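Local coordinates for protein lipolytic enzyme, G-D-S-L family (Bacteroides thetaiotaomicron, PDB 7BR2) that metabolizes the drug diltiazem in the gut as a serine esterase of the SGNH (GDSL) hydrolase family, at residues W371-F376 and N401-K405; N56-G60 and R367-W371. The contacts are given in a common frame with arbitrary orientation. Numbering follows the deposited sequence.

Overall arrangement
Both contacts involve the C-terminal part of the long helix 344-377 and meet at Trp371, with centres about 11 Å apart. Interaction 2 is the more buried: it seats the helix against the end of strand 53-58, an outermost strand of the parallel sheet of the SGNH hydrolase fold, and combines a forked arginine hydrogen bond to a main-chain carbonyl with apolar contacts of Ile59 to Ala370 and Trp371. Interaction 1, about 26 Å from the chain centre against about 16 Å for interaction 2, is only partly buried and joins the last turns of the same helix to the start of helix 402-406 through aromatic and aliphatic side chains. Trp371 thus touches both the loop that follows strand 53-58 and the start of helix 402-406.

Interaction 1: W371-F376 and N401-K405; sequences WCQFGF and NMWLK
Near its C-terminal end, helix 344-377 meets the first turn of helix 402-406 through side chains. Residues 371-375 are helical, with a wider pi-type turn at 373-376. Asn401, extended, is the N-cap of 402-406: with chi1 t, its OD1 accepts from Leu404 N at 3.1 Å. The CA-to-CB bonds of Trp371 (chi1 t, chi2 89°) and Phe376 (chi1 t, chi2 74°) point toward 401-405. Trp403, chi1 t and chi2 -106°, presents its edge to the Trp371 face in a T-shaped stack: Trp403 CD1 lies 3.3 Å from Trp371 CZ2, and the centroids of the Trp371 six-membered and Trp403 five-membered rings are 4.3 Å apart, planes at 79°. Branched Leu404 (t, p) serves two rings: CD2 sits over the Phe376 face, 3.5 Å from the ring centroid, a CH-pi contact, while CD1 lies between the Trp371 and Phe376 rings, 3.8 Å from Trp371 CZ3. Exposed Trp403 also makes a cation-pi contact with Arg407. The contact rests on apolar burial and weak CH-to-ring-face attraction; the Asn401 hydrogen bond caps its own helix.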
ATOM      1  N   TRP A 371       2.103  20.217  -3.636  1.00 25.97           N
ATOM      2  CA  TRP A 371       1.127  21.087  -2.986  1.00 22.51           C
ATOM      3  C   TRP A 371       1.495  22.548  -3.205  1.00 30.09           C
ATOM      4  O   TRP A 371       0.633  23.375  -3.517  1.00 27.06           O
ATOM      5  CB  TRP A 371       0.990  20.826  -1.487  1.00 25.13           C
ATOM      6  CG  TRP A 371      -0.077  21.758  -0.947  1.00 34.55           C
ATOM      7  CD1 TRP A 371      -1.421  21.513  -0.881  1.00 33.16           C
ATOM      8  CD2 TRP A 371       0.098  23.114  -0.491  1.00 32.70           C
ATOM      9  NE1 TRP A 371      -2.078  22.607  -0.391  1.00 30.47           N
ATOM     10  CE2 TRP A 371      -1.175  23.606  -0.148  1.00 33.61           C
ATOM     11  CE3 TRP A 371       1.207  23.953  -0.334  1.00 29.97           C
ATOM     12  CZ2 TRP A 371      -1.371  24.897   0.343  1.00 36.94           C
ATOM     13  CZ3 TRP A 371       1.007  25.239   0.152  1.00 36.54           C
ATOM     14  CH2 TRP A 371      -0.270  25.695   0.483  1.00 39.41           C
ATOM     15  N   CYS A 372       2.772  22.897  -3.043  1.00 25.73           N
ATOM     16  CA  CYS A 372       3.137  24.289  -3.299  1.00 27.80           C
ATOM     17  C   CYS A 372       2.695  24.711  -4.693  1.00 24.02           C
ATOM     18  O   CYS A 372       2.119  25.795  -4.881  1.00 21.97           O
ATOM     19  CB  CYS A 372       4.646  24.493  -3.110  1.00 21.99           C
ATOM     20  SG  CYS A 372       5.111  24.407  -1.361  1.00 28.14           S
ATOM     21  N   GLN A 373       2.846  23.812  -5.659  1.00 23.99           N
ATOM     22  CA  GLN A 373       2.583  24.203  -7.039  1.00 24.54           C
ATOM     23  C   GLN A 373       1.090  24.324  -7.315  1.00 25.80           C
ATOM     24  O   GLN A 373       0.641  25.335  -7.863  1.00 25.17           O
ATOM     25  CB  GLN A 373       3.243  23.221  -8.015  1.00 23.84           C
ATOM     26  CG  GLN A 373       4.762  23.433  -8.157  1.00 22.44           C
ATOM     27  CD  GLN A 373       5.146  24.824  -8.692  1.00 23.37           C
ATOM     28  OE1 GLN A 373       4.291  25.587  -9.131  1.00 22.34           O
ATOM     29  NE2 GLN A 373       6.445  25.139  -8.672  1.00 20.05           N
ATOM     30  N   PHE A 374       0.305  23.297  -6.978  1.00 26.75           N
ATOM     31  CA  PHE A 374      -1.107  23.308  -7.350  1.00 27.71           C
ATOM     32  C   PHE A 374      -2.022  23.877  -6.264  1.00 30.94           C
ATOM     33  O   PHE A 374      -3.084  24.430  -6.584  1.00 28.45           O
ATOM     34  CB  PHE A 374      -1.547  21.894  -7.736  1.00 24.69           C
ATOM     35  CG  PHE A 374      -0.801  21.357  -8.908  1.00 26.54           C
ATOM     36  CD1 PHE A 374      -1.170  21.693 -10.196  1.00 27.46           C
ATOM     37  CD2 PHE A 374       0.305  20.531  -8.726  1.00 26.98           C
ATOM     38  CE1 PHE A 374      -0.451  21.205 -11.283  1.00 29.61           C
ATOM     39  CE2 PHE A 374       1.021  20.039  -9.801  1.00 23.99           C
ATOM     40  CZ  PHE A 374       0.647  20.380 -11.083  1.00 25.86           C
ATOM     41  N   GLY A 375      -1.633  23.787  -4.999  1.00 28.31           N
ATOM     42  CA  GLY A 375      -2.411  24.361  -3.927  1.00 25.94           C
ATOM     43  C   GLY A 375      -2.139  25.826  -3.657  1.00 33.70           C
ATOM     44  O   GLY A 375      -2.885  26.438  -2.891  1.00 28.85           O
ATOM     45  N   PHE A 376      -1.097  26.416  -4.262  1.00 30.76           N
ATOM     46  CA  PHE A 376      -0.878  27.854  -4.112  1.00 32.56           C
ATOM     47  C   PHE A 376      -0.508  28.546  -5.428  1.00 31.25           C
ATOM     48  O   PHE A 376      -1.184  29.495  -5.836  1.00 29.11           O
ATOM     49  CB  PHE A 376       0.191  28.147  -3.056  1.00 23.18           C
ATOM     50  CG  PHE A 376       0.549  29.590  -2.964  1.00 30.01           C
ATOM     51  CD1 PHE A 376      -0.318  30.496  -2.368  1.00 32.39           C
ATOM     52  CD2 PHE A 376       1.751  30.058  -3.477  1.00 27.08           C
ATOM     53  CE1 PHE A 376       0.005  31.839  -2.282  1.00 24.73           C
ATOM     54  CE2 PHE A 376       2.080  31.398  -3.389  1.00 30.23           C
ATOM     55  CZ  PHE A 376       1.203  32.293  -2.789  1.00 29.08           C
ATOM     56  N   ASN A 401      -1.005  32.606   5.391  1.00 58.42           N
ATOM     57  CA  ASN A 401      -1.157  31.245   4.863  1.00 74.33           C
ATOM     58  C   ASN A 401      -0.229  30.330   5.666  1.00 85.86           C
ATOM     59  O   ASN A 401       0.932  30.131   5.299  1.00 70.59           O
ATOM     60  CB  ASN A 401      -0.850  31.171   3.370  1.00 67.58           C
ATOM     61  CG  ASN A 401      -1.305  29.857   2.730  1.00 69.80           C
ATOM     62  OD1 ASN A 401      -1.353  28.816   3.382  1.00 78.26           O
ATOM     63  ND2 ASN A 401      -1.673  29.917   1.455  1.00 75.41           N
ATOM     64  N   MET A 402      -0.760  29.789   6.769  1.00 78.27           N
ATOM     65  CA  MET A 402       0.051  28.972   7.667  1.00 75.24           C
ATOM     66  C   MET A 402       0.700  27.819   6.917  1.00 64.20           C
ATOM     67  O   MET A 402       1.905  27.576   7.049  1.00 58.46           O
ATOM     68  CB  MET A 402      -0.826  28.407   8.791  1.00 82.67           C
ATOM     69  CG  MET A 402      -0.154  28.237  10.148  1.00 90.60           C
ATOM     70  SD  MET A 402       0.665  29.726  10.738  1.00103.08           S
ATOM     71  CE  MET A 402      -0.624  30.388  11.796  1.00 96.64           C
ATOM     72  N   TRP A 403      -0.068  27.155   6.057  1.00 63.75           N
ATOM     73  CA  TRP A 403       0.437  25.968   5.383  1.00 66.58           C
ATOM     74  C   TRP A 403       1.550  26.326   4.414  1.00 54.81           C
ATOM     75  O   TRP A 403       2.561  25.622   4.339  1.00 46.87           O
ATOM     76  CB  TRP A 403      -0.723  25.273   4.667  1.00 69.40           C
ATOM     77  CG  TRP A 403      -0.478  23.856   4.282  1.00 78.39           C
ATOM     78  CD1 TRP A 403      -0.243  23.369   3.033  1.00 88.44           C
ATOM     79  CD2 TRP A 403      -0.444  22.734   5.164  1.00 83.68           C
ATOM     80  NE1 TRP A 403      -0.071  22.010   3.081  1.00 97.14           N
ATOM     81  CE2 TRP A 403      -0.188  21.597   4.381  1.00 91.64           C
ATOM     82  CE3 TRP A 403      -0.606  22.584   6.542  1.00 83.00           C
ATOM     83  CZ2 TRP A 403      -0.092  20.325   4.929  1.00 91.68           C
ATOM     84  CZ3 TRP A 403      -0.506  21.323   7.084  1.00 86.50           C
ATOM     85  CH2 TRP A 403      -0.252  20.209   6.281  1.00 86.14           C
ATOM     86  N   LEU A 404       1.404  27.445   3.700  1.00 49.91           N
ATOM     87  CA  LEU A 404       2.457  27.864   2.784  1.00 49.65           C
ATOM     88  C   LEU A 404       3.713  28.274   3.540  1.00 42.79           C
ATOM     89  O   LEU A 404       4.824  27.931   3.127  1.00 33.18           O
ATOM     90  CB  LEU A 404       1.967  29.009   1.890  1.00 45.83           C
ATOM     91  CG  LEU A 404       2.892  29.486   0.762  1.00 38.69           C
ATOM     92  CD1 LEU A 404       2.982  28.461  -0.353  1.00 29.91           C
ATOM     93  CD2 LEU A 404       2.452  30.826   0.228  1.00 33.52           C
ATOM     94  N   LYS A 405       3.556  28.950   4.684  1.00 42.77           N
ATOM     95  CA  LYS A 405       4.726  29.320   5.470  1.00 42.20           C
ATOM     96  C   LYS A 405       5.446  28.085   5.982  1.00 39.53           C
ATOM     97  O   LYS A 405       6.675  28.074   6.070  1.00 35.77           O
ATOM     98  CB  LYS A 405       4.332  30.196   6.661  1.00 49.96           C
ATOM     99  CG  LYS A 405       5.541  30.789   7.389  1.00 51.26           C
ATOM    100  CD  LYS A 405       5.158  31.631   8.592  1.00 49.58           C
ATOM    101  CE  LYS A 405       6.269  32.615   8.898  1.00 59.27           C
ATOM    102  NZ  LYS A 405       6.046  33.360  10.162  1.00 67.19           N
TER

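Interaction 2: N56-G60 and R367-W371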
ATOM      1  N   ASN A  56       3.049   7.950  -5.943  1.00 25.34           N
ATOM      2  CA  ASN A  56       2.114   8.674  -5.095  1.00 24.62           C
ATOM      3  C   ASN A  56       1.600   9.913  -5.840  1.00 28.27           C
ATOM      4  O   ASN A  56       2.382  10.808  -6.173  1.00 29.64           O
ATOM      5  CB  ASN A  56       2.843   9.059  -3.811  1.00 26.33           C
ATOM      6  CG  ASN A  56       1.962   9.782  -2.807  1.00 28.63           C
ATOM      7  OD1 ASN A  56       0.859  10.235  -3.126  1.00 26.54           O
ATOM      8  ND2 ASN A  56       2.477   9.927  -1.584  1.00 20.08           N
ATOM      9  N   GLY A  57       0.296   9.979  -6.119  1.00 28.88           N
ATOM     10  CA  GLY A  57      -0.275  11.175  -6.717  1.00 29.83           C
ATOM     11  C   GLY A  57      -1.357  11.750  -5.827  1.00 21.00           C
ATOM     12  O   GLY A  57      -2.422  12.167  -6.289  1.00 23.14           O
ATOM     13  N   GLY A  58      -1.113  11.713  -4.524  1.00 24.84           N
ATOM     14  CA  GLY A  58      -2.018  12.294  -3.553  1.00 26.60           C
ATOM     15  C   GLY A  58      -1.540  13.688  -3.184  1.00 29.06           C
ATOM     16  O   GLY A  58      -0.340  13.952  -3.159  1.00 28.60           O
ATOM     17  N   ILE A  59      -2.499  14.580  -2.932  1.00 26.44           N
ATOM     18  CA  ILE A  59      -2.253  15.877  -2.313  1.00 26.04           C
ATOM     19  C   ILE A  59      -3.310  16.088  -1.237  1.00 28.99           C
ATOM     20  O   ILE A  59      -4.509  15.988  -1.513  1.00 33.59           O
ATOM     21  CB  ILE A  59      -2.290  17.022  -3.344  1.00 29.07           C
ATOM     22  CG1 ILE A  59      -1.176  16.850  -4.384  1.00 29.71           C
ATOM     23  CG2 ILE A  59      -2.183  18.363  -2.655  1.00 22.43           C
ATOM     24  CD1 ILE A  59      -0.978  18.044  -5.263  1.00 30.61           C
ATOM     25  N   GLY A  60      -2.871  16.365  -0.011  1.00 28.24           N
ATOM     26  CA  GLY A  60      -3.821  16.546   1.076  1.00 28.83           C
ATOM     27  C   GLY A  60      -4.792  17.683   0.803  1.00 31.00           C
ATOM     28  O   GLY A  60      -4.410  18.753   0.320  1.00 29.86           O
ATOM     29  N   ARG A 367       5.829  15.383  -2.980  1.00 23.35           N
ATOM     30  CA  ARG A 367       4.398  15.670  -2.827  1.00 24.34           C
ATOM     31  C   ARG A 367       4.169  17.031  -2.155  1.00 25.91           C
ATOM     32  O   ARG A 367       3.206  17.746  -2.477  1.00 23.83           O
ATOM     33  CB  ARG A 367       3.703  14.577  -2.008  1.00 26.19           C
ATOM     34  CG  ARG A 367       3.679  13.175  -2.626  1.00 24.73           C
ATOM     35  CD  ARG A 367       3.547  13.221  -4.121  1.00 25.19           C
ATOM     36  NE  ARG A 367       2.217  13.627  -4.534  1.00 31.12           N
ATOM     37  CZ  ARG A 367       1.936  14.153  -5.718  1.00 29.16           C
ATOM     38  NH1 ARG A 367       0.686  14.496  -6.012  1.00 28.15           N
ATOM     39  NH2 ARG A 367       2.910  14.342  -6.597  1.00 29.70           N
ATOM     40  N   GLU A 368       5.026  17.390  -1.195  1.00 22.97           N
ATOM     41  CA  GLU A 368       4.960  18.726  -0.597  1.00 27.49           C
ATOM     42  C   GLU A 368       5.232  19.797  -1.652  1.00 27.28           C
ATOM     43  O   GLU A 368       4.555  20.843  -1.707  1.00 26.98           O
ATOM     44  CB  GLU A 368       5.963  18.838   0.556  1.00 28.79           C
ATOM     45  CG  GLU A 368       5.710  17.887   1.729  1.00 30.12           C
ATOM     46  CD  GLU A 368       4.572  18.346   2.628  1.00 36.97           C
ATOM     47  OE1 GLU A 368       4.262  19.551   2.629  1.00 41.36           O
ATOM     48  OE2 GLU A 368       3.960  17.507   3.318  1.00 42.09           O
ATOM     49  N   TYR A 369       6.206  19.543  -2.521  1.00 23.61           N
ATOM     50  CA  TYR A 369       6.445  20.500  -3.596  1.00 29.89           C
ATOM     51  C   TYR A 369       5.212  20.624  -4.490  1.00 26.02           C
ATOM     52  O   TYR A 369       4.810  21.737  -4.855  1.00 27.64           O
ATOM     53  CB  TYR A 369       7.692  20.093  -4.385  1.00 22.59           C
ATOM     54  CG  TYR A 369       7.814  20.720  -5.755  1.00 26.52           C
ATOM     55  CD1 TYR A 369       8.308  22.020  -5.916  1.00 23.18           C
ATOM     56  CD2 TYR A 369       7.468  19.999  -6.899  1.00 25.42           C
ATOM     57  CE1 TYR A 369       8.430  22.593  -7.184  1.00 22.65           C
ATOM     58  CE2 TYR A 369       7.585  20.557  -8.161  1.00 28.16           C
ATOM     59  CZ  TYR A 369       8.068  21.857  -8.304  1.00 27.07           C
ATOM     60  OH  TYR A 369       8.190  22.396  -9.570  1.00 26.14           O
ATOM     61  N   ALA A 370       4.573  19.494  -4.806  1.00 23.30           N
ATOM     62  CA  ALA A 370       3.363  19.523  -5.628  1.00 26.85           C
ATOM     63  C   ALA A 370       2.248  20.325  -4.963  1.00 24.17           C
ATOM     64  O   ALA A 370       1.475  21.005  -5.650  1.00 21.23           O
ATOM     65  CB  ALA A 370       2.887  18.100  -5.938  1.00 24.42           C
ATOM     66  N   TRP A 371       2.103  20.217  -3.636  1.00 25.97           N
ATOM     67  CA  TRP A 371       1.127  21.087  -2.986  1.00 22.51           C
ATOM     68  C   TRP A 371       1.495  22.548  -3.205  1.00 30.09           C
ATOM     69  O   TRP A 371       0.633  23.375  -3.517  1.00 27.06           O
ATOM     70  CB  TRP A 371       0.990  20.826  -1.487  1.00 25.13           C
ATOM     71  CG  TRP A 371      -0.077  21.758  -0.947  1.00 34.55           C
ATOM     72  CD1 TRP A 371      -1.421  21.513  -0.881  1.00 33.16           C
ATOM     73  CD2 TRP A 371       0.098  23.114  -0.491  1.00 32.70           C
ATOM     74  NE1 TRP A 371      -2.078  22.607  -0.391  1.00 30.47           N
ATOM     75  CE2 TRP A 371      -1.175  23.606  -0.148  1.00 33.61           C
ATOM     76  CE3 TRP A 371       1.207  23.953  -0.334  1.00 29.97           C
ATOM     77  CZ2 TRP A 371      -1.371  24.897   0.343  1.00 36.94           C
ATOM     78  CZ3 TRP A 371       1.007  25.239   0.152  1.00 36.54           C
ATOM     79  CH2 TRP A 371      -0.270  25.695   0.483  1.00 39.41           C
TER
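At the edge of the SGNH hydrolase fold, the C-terminal end of strand 53-58 and the loop that follows it pack against helix 344-377. Strand and helix run roughly the same way here: the axes of strand 56-58 and helix 367-371 approach to 9.5 Å and cross at -35°. This is the end of the parallel sheet where such hydrolases place their active-site loops, and Gly60 lies against the site of what is probably the Ser-His-Asp triad (Ser28, His207, Asp204). Arg367 makes the polar join: its NE and NH1 both donate to Gly58 O, at 2.9 and 3.1 Å, so one carbonyl is held by a fork. Arginine suits this buried place because its several donors can serve different partners, and NH1 also forms a salt bridge with Asp74 of helix 64-75. Gly57 CA lies over one face of the guanidinium. Asn56 shapes the strand end through an Asx turn, its OD1 accepting from Gly58 N at 2.8 Å, while its ND2 sits 3.6 Å from Arg367 CG and hydrogen-bonds to Asp31 O. Ile59, directly after Gly58, supplies the apolar part of the contact. Its CD1 meets Ala370 CB at 3.9 Å, where the small alanine leaves room for the longer side chain. Trp371 closes the row with the edge of its indole, its CD1 3.7 Å from Ile59 CG2.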